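Local coordinates for conserved protein (Methanothermobacter thermautotrophicus, PDB 1T57), which is of unknown function but binds flavin mononucleotide and magnesium and belongs to the pyruvate kinase alpha/beta domain family, at residues 35-38 and 39-42; 44-47 and 48-52; 61-64 and 65-69. All blocks are in the same frame, centred on the assembly; numbering follows the deposited sequence.

Contact 1 of 3, residues 35-38 and 39-42; sequences NTER and VLEL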
ATOM      1  N   ASN A  35      18.553 -32.474   6.896  1.00 42.11           N
ATOM      2  CA  ASN A  35      18.808 -32.553   5.453  1.00 38.44           C
ATOM      3  C   ASN A  35      20.130 -31.931   4.979  1.00 35.35           C
ATOM      4  O   ASN A  35      20.609 -32.236   3.893  1.00 34.46           O
ATOM      5  CB  ASN A  35      17.655 -31.887   4.684  1.00 36.35           C
ATOM      6  CG  ASN A  35      16.297 -32.403   5.094  1.00 37.17           C
ATOM      7  OD1 ASN A  35      16.022 -33.594   5.001  1.00 42.30           O
ATOM      8  ND2 ASN A  35      15.429 -31.509   5.532  1.00 40.55           N
ATOM      9  N   THR A  36      20.718 -31.070   5.797  1.00 37.02           N
ATOM     10  CA  THR A  36      21.941 -30.385   5.409  1.00 40.60           C
ATOM     11  C   THR A  36      22.963 -31.175   4.622  1.00 42.32           C
ATOM     12  O   THR A  36      23.359 -30.767   3.522  1.00 44.26           O
ATOM     13  CB  THR A  36      22.647 -29.778   6.618  1.00 39.16           C
ATOM     14  OG1 THR A  36      21.718 -28.975   7.354  1.00 41.83           O
ATOM     15  CG2 THR A  36      23.786 -28.874   6.163  1.00 36.14           C
ATOM     16  N   GLU A  37      23.382 -32.307   5.170  1.00 46.90           N
ATOM     17  CA  GLU A  37      24.403 -33.117   4.528  1.00 49.90           C
ATOM     18  C   GLU A  37      24.057 -33.476   3.094  1.00 49.23           C
ATOM     19  O   GLU A  37      24.905 -33.382   2.196  1.00 40.56           O
ATOM     20  CB  GLU A  37      24.669 -34.384   5.350  1.00 61.03           C
ATOM     21  CG  GLU A  37      26.148 -34.764   5.414  1.00 76.30           C
ATOM     22  CD  GLU A  37      27.061 -33.550   5.317  1.00 84.79           C
ATOM     23  OE1 GLU A  37      27.632 -33.321   4.226  1.00 91.51           O
ATOM     24  OE2 GLU A  37      27.196 -32.817   6.323  1.00 90.08           O
ATOM     25  N   ARG A  38      22.808 -33.864   2.874  1.00 48.98           N
ATOM     26  CA  ARG A  38      22.383 -34.225   1.541  1.00 46.99           C
ATOM     27  C   ARG A  38      22.397 -33.005   0.606  1.00 49.31           C
ATOM     28  O   ARG A  38      22.864 -33.109  -0.528  1.00 44.74           O
ATOM     29  CB  ARG A  38      20.995 -34.870   1.592  1.00 53.50           C
ATOM     30  CG  ARG A  38      20.577 -35.531   0.288  1.00 59.66           C
ATOM     31  CD  ARG A  38      21.678 -36.435  -0.249  1.00 64.18           C
ATOM     32  NE  ARG A  38      21.365 -36.967  -1.573  1.00 64.07           N
ATOM     33  CZ  ARG A  38      22.277 -37.412  -2.437  1.00 64.46           C
ATOM     34  NH1 ARG A  38      23.571 -37.384  -2.119  1.00 57.39           N
ATOM     35  NH2 ARG A  38      21.894 -37.893  -3.617  1.00 63.52           N
ATOM     36  N   VAL A  39      21.922 -31.847   1.070  1.00 42.77           N
ATOM     37  CA  VAL A  39      21.940 -30.694   0.183  1.00 39.84           C
ATOM     38  C   VAL A  39      23.367 -30.231  -0.083  1.00 39.12           C
ATOM     39  O   VAL A  39      23.665 -29.787  -1.179  1.00 39.77           O
ATOM     40  CB  VAL A  39      21.054 -29.487   0.697  1.00 31.56           C
ATOM     41  CG1 VAL A  39      20.117 -29.957   1.737  1.00 27.74           C
ATOM     42  CG2 VAL A  39      21.920 -28.310   1.162  1.00 29.99           C
ATOM     43  N   LEU A  40      24.258 -30.329   0.889  1.00 42.42           N
ATOM     44  CA  LEU A  40      25.630 -29.916   0.616  1.00 46.39           C
ATOM     45  C   LEU A  40      26.248 -30.845  -0.429  1.00 45.95           C
ATOM     46  O   LEU A  40      27.043 -30.418  -1.270  1.00 48.92           O
ATOM     47  CB  LEU A  40      26.459 -29.940   1.896  1.00 47.07           C
ATOM     48  CG  LEU A  40      26.103 -28.788   2.828  1.00 50.21           C
ATOM     49  CD1 LEU A  40      26.478 -29.135   4.241  1.00 52.21           C
ATOM     50  CD2 LEU A  40      26.814 -27.543   2.367  1.00 48.43           C
ATOM     51  N   GLU A  41      25.858 -32.118  -0.397  1.00 45.55           N
ATOM     52  CA  GLU A  41      26.398 -33.071  -1.364  1.00 49.23           C
ATOM     53  C   GLU A  41      25.817 -32.802  -2.741  1.00 47.93           C
ATOM     54  O   GLU A  41      26.534 -32.766  -3.752  1.00 51.18           O
ATOM     55  CB  GLU A  41      26.074 -34.517  -0.970  1.00 55.22           C
ATOM     56  CG  GLU A  41      26.439 -34.881   0.448  1.00 68.76           C
ATOM     57  CD  GLU A  41      26.581 -36.374   0.642  1.00 77.12           C
ATOM     58  OE1 GLU A  41      25.761 -37.132   0.069  1.00 75.81           O
ATOM     59  OE2 GLU A  41      27.514 -36.780   1.374  1.00 85.34           O
ATOM     60  N   LEU A  42      24.507 -32.605  -2.774  1.00 45.21           N
ATOM     61  CA  LEU A  42      23.848 -32.360  -4.023  1.00 37.21           C
ATOM     62  C   LEU A  42      24.367 -31.114  -4.705  1.00 40.42           C
ATOM     63  O   LEU A  42      24.544 -31.126  -5.923  1.00 41.06           O
ATOM     64  CB  LEU A  42      22.351 -32.313  -3.812  1.00 33.99           C
ATOM     65  CG  LEU A  42      21.789 -33.701  -3.483  1.00 34.92           C
ATOM     66  CD1 LEU A  42      20.300 -33.604  -3.257  1.00 36.67           C
ATOM     67  CD2 LEU A  42      22.072 -34.659  -4.612  1.00 36.15           C
TER
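The guanidinium of R38 meets L42 with one face and E41 with its edge. CD2 of L42 sits 3.4 Å above the guanidinium plane, displaced toward the rim and nearest to NH2, and E41 OE1 lies at the edge, close to that plane. There R38 NH1 donates to E41 OE1 over 3.1 Å in a salt bridge with a bent N-H...O angle of 136°, an i to i+3 pair along the helix. The carboxylate uses its anti lone pair, and its plane is turned 72° from that of the guanidinium; OE1 alone takes NH1. R38 gets there with CG anti to the backbone N and a bend at chi2 (49°) that folds the chain forward along the helix. Its NH2 also has a long, weak ion pair with E22 of a second subunit.

Two residues earlier, T36 and L40, i to i+4 neighbours like R38 and L42, run side by side and point the same way. Methyl CG2 of T36 presses on CD1 of L40 at 3.3 Å, tighter than usual for two carbons. The hydroxyl of T36 is turned away from this hydrocarbon pair, hydrogen-bonded to K33 O and A178 N. Beneath the side chains run i to i+4 backbone bonds of helix 36-50, among them L40 N to T36 O (2.8 Å) and L42 N to R38 O (2.8 Å). V39 and L42 face strand 22-28, L42 also strand 196-204, whereas L40 packs on helix 63-69.

E37 OE1 and E41 OE2 are 4.5 Å apart, and R38 probably offsets some of their mutual repulsion.

Contact 2 of 3, residues 44-47 and 48-52; sequences GERA and DQLGI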
ATOM      1  N   GLY A  44      27.357 -29.874  -4.530  1.00 45.56           N
ATOM      2  CA  GLY A  44      28.677 -30.199  -5.034  1.00 43.77           C
ATOM      3  C   GLY A  44      28.544 -30.746  -6.435  1.00 46.09           C
ATOM      4  O   GLY A  44      29.090 -30.184  -7.383  1.00 42.19           O
ATOM      5  N   GLU A  45      27.766 -31.821  -6.559  1.00 50.31           N
ATOM      6  CA  GLU A  45      27.548 -32.490  -7.835  1.00 52.35           C
ATOM      7  C   GLU A  45      27.037 -31.544  -8.906  1.00 46.35           C
ATOM      8  O   GLU A  45      27.607 -31.466  -9.993  1.00 48.42           O
ATOM      9  CB  GLU A  45      26.567 -33.654  -7.643  1.00 69.14           C
ATOM     10  CG  GLU A  45      26.665 -34.769  -8.672  1.00 90.97           C
ATOM     11  CD  GLU A  45      25.684 -35.899  -8.395  1.00102.81           C
ATOM     12  OE1 GLU A  45      25.997 -37.060  -8.744  1.00109.14           O
ATOM     13  OE2 GLU A  45      24.603 -35.625  -7.829  1.00108.08           O
ATOM     14  N   ARG A  46      25.964 -30.820  -8.607  1.00 44.69           N
ATOM     15  CA  ARG A  46      25.385 -29.913  -9.583  1.00 39.04           C
ATOM     16  C   ARG A  46      26.355 -28.818  -9.963  1.00 37.99           C
ATOM     17  O   ARG A  46      26.345 -28.349 -11.099  1.00 36.09           O
ATOM     18  CB  ARG A  46      24.084 -29.299  -9.061  1.00 40.10           C
ATOM     19  CG  ARG A  46      23.482 -28.296  -9.998  1.00 38.85           C
ATOM     20  CD  ARG A  46      22.938 -28.941 -11.255  1.00 40.72           C
ATOM     21  NE  ARG A  46      21.549 -29.332 -11.090  1.00 49.56           N
ATOM     22  CZ  ARG A  46      21.148 -30.522 -10.662  1.00 53.29           C
ATOM     23  NH1 ARG A  46      22.032 -31.459 -10.354  1.00 54.96           N
ATOM     24  NH2 ARG A  46      19.852 -30.781 -10.555  1.00 54.94           N
ATOM     25  N   ALA A  47      27.202 -28.414  -9.025  1.00 38.43           N
ATOM     26  CA  ALA A  47      28.177 -27.393  -9.340  1.00 45.44           C
ATOM     27  C   ALA A  47      29.164 -27.934 -10.385  1.00 47.70           C
ATOM     28  O   ALA A  47      29.429 -27.291 -11.408  1.00 46.95           O
ATOM     29  CB  ALA A  47      28.908 -26.959  -8.091  1.00 48.90           C
ATOM     30  N   ASP A  48      29.712 -29.119 -10.146  1.00 51.42           N
ATOM     31  CA  ASP A  48      30.637 -29.706 -11.123  1.00 56.68           C
ATOM     32  C   ASP A  48      29.927 -29.790 -12.471  1.00 54.32           C
ATOM     33  O   ASP A  48      30.449 -29.351 -13.502  1.00 51.51           O
ATOM     34  CB  ASP A  48      31.037 -31.116 -10.694  1.00 62.09           C
ATOM     35  CG  ASP A  48      31.907 -31.121  -9.461  1.00 70.08           C
ATOM     36  OD1 ASP A  48      32.038 -32.199  -8.833  1.00 73.57           O
ATOM     37  OD2 ASP A  48      32.466 -30.049  -9.128  1.00 77.19           O
ATOM     38  N   GLN A  49      28.728 -30.369 -12.440  1.00 54.56           N
ATOM     39  CA  GLN A  49      27.931 -30.542 -13.639  1.00 58.30           C
ATOM     40  C   GLN A  49      27.796 -29.275 -14.461  1.00 57.51           C
ATOM     41  O   GLN A  49      27.964 -29.305 -15.679  1.00 57.76           O
ATOM     42  CB  GLN A  49      26.540 -31.080 -13.279  1.00 62.31           C
ATOM     43  CG  GLN A  49      26.567 -32.489 -12.684  1.00 67.91           C
ATOM     44  CD  GLN A  49      25.183 -33.086 -12.488  1.00 70.73           C
ATOM     45  OE1 GLN A  49      25.038 -34.149 -11.881  1.00 70.22           O
ATOM     46  NE2 GLN A  49      24.161 -32.414 -13.013  1.00 72.18           N
ATOM     47  N   LEU A  50      27.516 -28.157 -13.803  1.00 54.74           N
ATOM     48  CA  LEU A  50      27.324 -26.915 -14.536  1.00 52.04           C
ATOM     49  C   LEU A  50      28.529 -25.995 -14.577  1.00 51.83           C
ATOM     50  O   LEU A  50      28.522 -25.016 -15.315  1.00 52.98           O
ATOM     51  CB  LEU A  50      26.140 -26.139 -13.951  1.00 45.58           C
ATOM     52  CG  LEU A  50      24.726 -26.712 -13.892  1.00 38.28           C
ATOM     53  CD1 LEU A  50      23.992 -25.917 -12.856  1.00 38.61           C
ATOM     54  CD2 LEU A  50      23.982 -26.634 -15.221  1.00 30.73           C
ATOM     55  N   GLY A  51      29.560 -26.274 -13.790  1.00 52.36           N
ATOM     56  CA  GLY A  51      30.701 -25.371 -13.798  1.00 54.52           C
ATOM     57  C   GLY A  51      30.358 -24.038 -13.127  1.00 56.70           C
ATOM     58  O   GLY A  51      30.529 -22.950 -13.694  1.00 53.14           O
ATOM     59  N   ILE A  52      29.872 -24.130 -11.897  1.00 53.38           N
ATOM     60  CA  ILE A  52      29.497 -22.959 -11.126  1.00 55.32           C
ATOM     61  C   ILE A  52      30.508 -22.816 -10.002  1.00 56.78           C
ATOM     62  O   ILE A  52      30.865 -23.802  -9.367  1.00 56.99           O
ATOM     63  CB  ILE A  52      28.047 -23.132 -10.569  1.00 52.03           C
ATOM     64  CG1 ILE A  52      27.051 -22.831 -11.691  1.00 46.08           C
ATOM     65  CG2 ILE A  52      27.805 -22.256  -9.341  1.00 41.26           C
ATOM     66  CD1 ILE A  52      25.626 -23.293 -11.417  1.00 41.05           C
TER
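The i to i+4 hydrogen bonding of helix 36-50 runs through D48 N to G44 O and Q49 N to E45 O, then ends in a Schellman motif where G51, the C-prime residue with phi 71°, turns the chain out of the helix. A47 O takes two donors in this ending, G51 N at 2.6 Å and I52 N at 3.2 Å. The second is the 6-to-1 bond of the motif, and a weak bond from G51 N to D48 O completes it.

On the side-chain level, R46 carries the contact. Its CG is anti to the backbone N, and bends at chi2 and chi3 fold the chain so that its aliphatic part runs alongside L50, both pointing the same way. CD of R46 touches CD1 of L50 at 3.6 Å. Farther out, the guanidinium lies nearly parallel to the amide of Q49, their planes 13° apart, with R46 NH1 3.5 Å from Q49 NE2. The amide oxygen of Q49 leans instead toward E45, whose CG is 3.7 Å from Q49 OE1, and here the carboxylate and amide planes are 50° apart. The stronger ties of R46 are to the sheet: NE forms a salt bridge with E199 and NH2 a hydrogen bond with K24 O. L50 also packs on R205 of a second subunit.

Since NH1 and NE2 both carry donor hydrogens, the approach of R46 to Q49 is one of packing, and the arginine's charge is probably balanced largely by E199. The last turn of the helix is thus fastened to strands 22-28 and 196-204 by an arginine whose methylene groups pack against L50.

Contact 3 of 3, residues 61-64 and 65-69; sequences SGET and ALRLS. With FMN (flavin mononucleotide), chain E.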
ATOM      1  N   SER A  61      24.982 -19.005  12.417  1.00 44.16           N
ATOM      2  CA  SER A  61      26.100 -19.343  13.286  1.00 44.88           C
ATOM      3  C   SER A  61      27.385 -19.502  12.487  1.00 46.38           C
ATOM      4  O   SER A  61      28.472 -19.198  12.978  1.00 48.97           O
ATOM      5  CB  SER A  61      25.820 -20.650  14.001  1.00 48.16           C
ATOM      6  OG  SER A  61      25.809 -21.710  13.058  1.00 50.87           O
ATOM      7  N   GLY A  62      27.253 -19.985  11.255  1.00 51.34           N
ATOM      8  CA  GLY A  62      28.415 -20.186  10.404  1.00 46.34           C
ATOM      9  C   GLY A  62      28.685 -21.670  10.197  1.00 47.47           C
ATOM     10  O   GLY A  62      29.418 -22.064   9.288  1.00 41.34           O
ATOM     11  N   GLU A  63      28.077 -22.514  11.022  1.00 48.39           N
ATOM     12  CA  GLU A  63      28.320 -23.940  10.891  1.00 55.59           C
ATOM     13  C   GLU A  63      28.141 -24.353   9.431  1.00 52.36           C
ATOM     14  O   GLU A  63      29.115 -24.732   8.782  1.00 50.84           O
ATOM     15  CB  GLU A  63      27.399 -24.730  11.832  1.00 58.51           C
ATOM     16  CG  GLU A  63      27.810 -26.180  12.065  1.00 74.32           C
ATOM     17  CD  GLU A  63      27.472 -26.676  13.476  1.00 84.48           C
ATOM     18  OE1 GLU A  63      26.328 -26.475  13.942  1.00 92.15           O
ATOM     19  OE2 GLU A  63      28.359 -27.274  14.126  1.00 90.34           O
ATOM     20  N   THR A  64      26.916 -24.224   8.913  1.00 49.77           N
ATOM     21  CA  THR A  64      26.599 -24.592   7.527  1.00 45.03           C
ATOM     22  C   THR A  64      27.613 -24.069   6.521  1.00 40.86           C
ATOM     23  O   THR A  64      27.987 -24.762   5.593  1.00 43.39           O
ATOM     24  CB  THR A  64      25.244 -24.063   7.098  1.00 48.14           C
ATOM     25  OG1 THR A  64      24.345 -24.090   8.211  1.00 49.95           O
ATOM     26  CG2 THR A  64      24.701 -24.924   5.976  1.00 42.52           C
ATOM     27  N   ALA A  65      28.041 -22.827   6.706  1.00 44.50           N
ATOM     28  CA  ALA A  65      29.038 -22.226   5.835  1.00 40.70           C
ATOM     29  C   ALA A  65      30.300 -23.089   5.898  1.00 50.00           C
ATOM     30  O   ALA A  65      30.848 -23.468   4.852  1.00 46.84           O
ATOM     31  CB  ALA A  65      29.347 -20.809   6.303  1.00 32.76           C
ATOM     32  N   LEU A  66      30.741 -23.406   7.123  1.00 49.23           N
ATOM     33  CA  LEU A  66      31.940 -24.224   7.342  1.00 51.83           C
ATOM     34  C   LEU A  66      31.910 -25.505   6.536  1.00 52.15           C
ATOM     35  O   LEU A  66      32.797 -25.753   5.721  1.00 52.29           O
ATOM     36  CB  LEU A  66      32.096 -24.578   8.814  1.00 59.91           C
ATOM     37  CG  LEU A  66      32.578 -23.464   9.739  1.00 64.63           C
ATOM     38  CD1 LEU A  66      32.537 -23.957  11.179  1.00 67.50           C
ATOM     39  CD2 LEU A  66      33.978 -23.033   9.330  1.00 66.56           C
ATOM     40  N   ARG A  67      30.875 -26.310   6.747  1.00 56.97           N
ATOM     41  CA  ARG A  67      30.733 -27.562   6.021  1.00 57.24           C
ATOM     42  C   ARG A  67      30.874 -27.365   4.518  1.00 56.21           C
ATOM     43  O   ARG A  67      31.760 -27.943   3.879  1.00 55.74           O
ATOM     44  CB  ARG A  67      29.379 -28.191   6.344  1.00 58.69           C
ATOM     45  CG  ARG A  67      29.186 -28.435   7.817  1.00 65.22           C
ATOM     46  CD  ARG A  67      30.451 -29.062   8.404  1.00 69.49           C
ATOM     47  NE  ARG A  67      30.686 -28.604   9.770  1.00 70.67           N
ATOM     48  CZ  ARG A  67      31.845 -28.115  10.199  1.00 72.26           C
ATOM     49  NH1 ARG A  67      32.881 -28.026   9.370  1.00 67.33           N
ATOM     50  NH2 ARG A  67      31.963 -27.701  11.453  1.00 71.42           N
ATOM     51  N   LEU A  68      30.007 -26.528   3.961  1.00 54.74           N
ATOM     52  CA  LEU A  68      30.018 -26.269   2.533  1.00 55.25           C
ATOM     53  C   LEU A  68      31.397 -25.971   1.958  1.00 57.89           C
ATOM     54  O   LEU A  68      31.757 -26.499   0.909  1.00 61.48           O
ATOM     55  CB  LEU A  68      29.078 -25.108   2.201  1.00 52.35           C
ATOM     56  CG  LEU A  68      29.124 -24.752   0.718  1.00 48.94           C
ATOM     57  CD1 LEU A  68      28.437 -25.832  -0.065  1.00 48.86           C
ATOM     58  CD2 LEU A  68      28.463 -23.422   0.478  1.00 49.06           C
ATOM     59  N   SER A  69      32.155 -25.111   2.630  1.00 60.77           N
ATOM     60  CA  SER A  69      33.489 -24.736   2.168  1.00 64.11           C
ATOM     61  C   SER A  69      34.427 -25.920   1.914  1.00 67.73           C
ATOM     62  O   SER A  69      35.349 -25.819   1.097  1.00 68.91           O
ATOM     63  CB  SER A  69      34.140 -23.784   3.174  1.00 62.70           C
ATOM     64  OG  SER A  69      34.230 -24.378   4.465  1.00 59.29           O
TER
HETATM   65  N1  FMN E 200      15.406 -19.563   8.190  1.00 29.18           N
HETATM   66  C2  FMN E 200      14.032 -19.731   8.062  1.00 30.42           C
HETATM   67  O2  FMN E 200      13.517 -20.806   8.302  1.00 32.93           O
HETATM   68  N3  FMN E 200      13.208 -18.782   7.520  1.00 29.29           N
HETATM   69  C4  FMN E 200      13.693 -17.526   7.258  1.00 35.81           C
HETATM   70  O4  FMN E 200      12.971 -16.718   6.660  1.00 35.28           O
HETATM   71  C4A FMN E 200      15.074 -17.336   7.348  1.00 38.36           C
HETATM   72  N5  FMN E 200      15.614 -16.107   7.042  1.00 30.65           N
HETATM   73  C5A FMN E 200      16.974 -16.020   6.862  1.00 37.12           C
HETATM   74  C6  FMN E 200      17.495 -14.779   6.536  1.00 39.49           C
HETATM   75  C7  FMN E 200      18.846 -14.583   6.465  1.00 39.68           C
HETATM   76  C7M FMN E 200      19.305 -13.191   6.176  1.00 41.69           C
HETATM   77  C8  FMN E 200      19.673 -15.453   7.166  1.00 40.92           C
HETATM   78  C8M FMN E 200      21.171 -15.213   7.234  1.00 39.76           C
HETATM   79  C9  FMN E 200      19.163 -16.696   7.535  1.00 34.52           C
HETATM   80  C9A FMN E 200      17.828 -17.038   7.299  1.00 39.79           C
HETATM   81  N10 FMN E 200      17.272 -18.186   7.883  1.00 39.75           N
HETATM   82  C10 FMN E 200      15.922 -18.386   7.746  1.00 36.60           C
HETATM   83  C1' FMN E 200      18.117 -19.322   8.418  1.00 42.77           C
HETATM   84  C2' FMN E 200      18.725 -20.071   7.264  1.00 45.52           C
HETATM   85  O2' FMN E 200      17.673 -20.434   6.362  1.00 40.98           O
HETATM   86  C3' FMN E 200      19.394 -21.343   7.733  1.00 47.55           C
HETATM   87  O3' FMN E 200      18.499 -22.139   8.450  1.00 44.36           O
HETATM   88  C4' FMN E 200      20.810 -21.313   8.333  1.00 52.73           C
HETATM   89  O4' FMN E 200      21.172 -22.672   8.391  1.00 58.81           O
HETATM   90  C5' FMN E 200      21.151 -20.938   9.759  1.00 54.35           C
HETATM   91  O5' FMN E 200      22.508 -21.314   9.840  1.00 54.72           O
HETATM   92  P   FMN E 200      23.243 -22.240  10.930  1.00 51.20           P
HETATM   93  O1P FMN E 200      24.704 -22.017  10.750  1.00 53.46           O
HETATM   94  O2P FMN E 200      22.921 -23.739  10.767  1.00 49.82           O
HETATM   95  O3P FMN E 200      22.786 -21.732  12.305  1.00 54.41           O
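G62 O accepts L66 N and so opens the helical bonding of helix 63-69, in the beta-alpha-beta unit of strand 54-58, this helix and strand 75-79; the bend before the helix is an ST turn made by S61, which reaches the phosphate of FMN. From CB of S61, 3.6 Å from FMN O3P, the side chain leads to OG, which donates to FMN O1P at 2.6 Å. The same OG accepts the backbone N of E63 at 3.2 Å, the bond that defines the turn, with an N-H...O angle of 168°. Torsion chi1 of 67° sets OG between the backbone N and the carbonyl carbon, where it can serve ligand and backbone together. O1P is gripped further by G62 N at 3.3 Å, and S61 N adds a weak bond. The phosphate thus sits at the N-terminal end of the helix, where the helix dipole probably favours its negative charge.

G62 is the N-cap residue, and its phi of 110° suits glycine. Beside the phosphate, T64 is turned so that OG1 faces the ligand, 2.9 Å from FMN O2P and weakly bonded to FMN O4', while CG2 points toward T36 of helix 36-50. S59 supports the site from the preceding loop: its OG bonds both A65 N and FMN.

One turn apart on the helix, E63 and R67 carry opposite charges beyond salt-bridge range. The R67 guanidinium has L66 on one face, displaced toward the rim, with CB of L66 3.5 Å above the plane.

In the fold
Contacts 1 and 2 follow one another on helix 36-50, their centres about 14 Å apart, whereas contact 3 lies on helix 63-69 beside the earlier part of that helix. The two helices meet through contacts 1 and 3, whose centres are about 12 Å apart: L40 CD2 packs on L68 CB at 3.3 Å, and T36 CG2 lies 4.1 Å from T64 CG2. That last pair borders the flavin pocket, since T64 faces the phosphate and the T36 side chain is about 6 Å from the nearest FMN atom. Contact 2 does not touch contact 3, their nearest atoms being about 6 Å apart, and lies at the end of helix 36-50 farther from FMN.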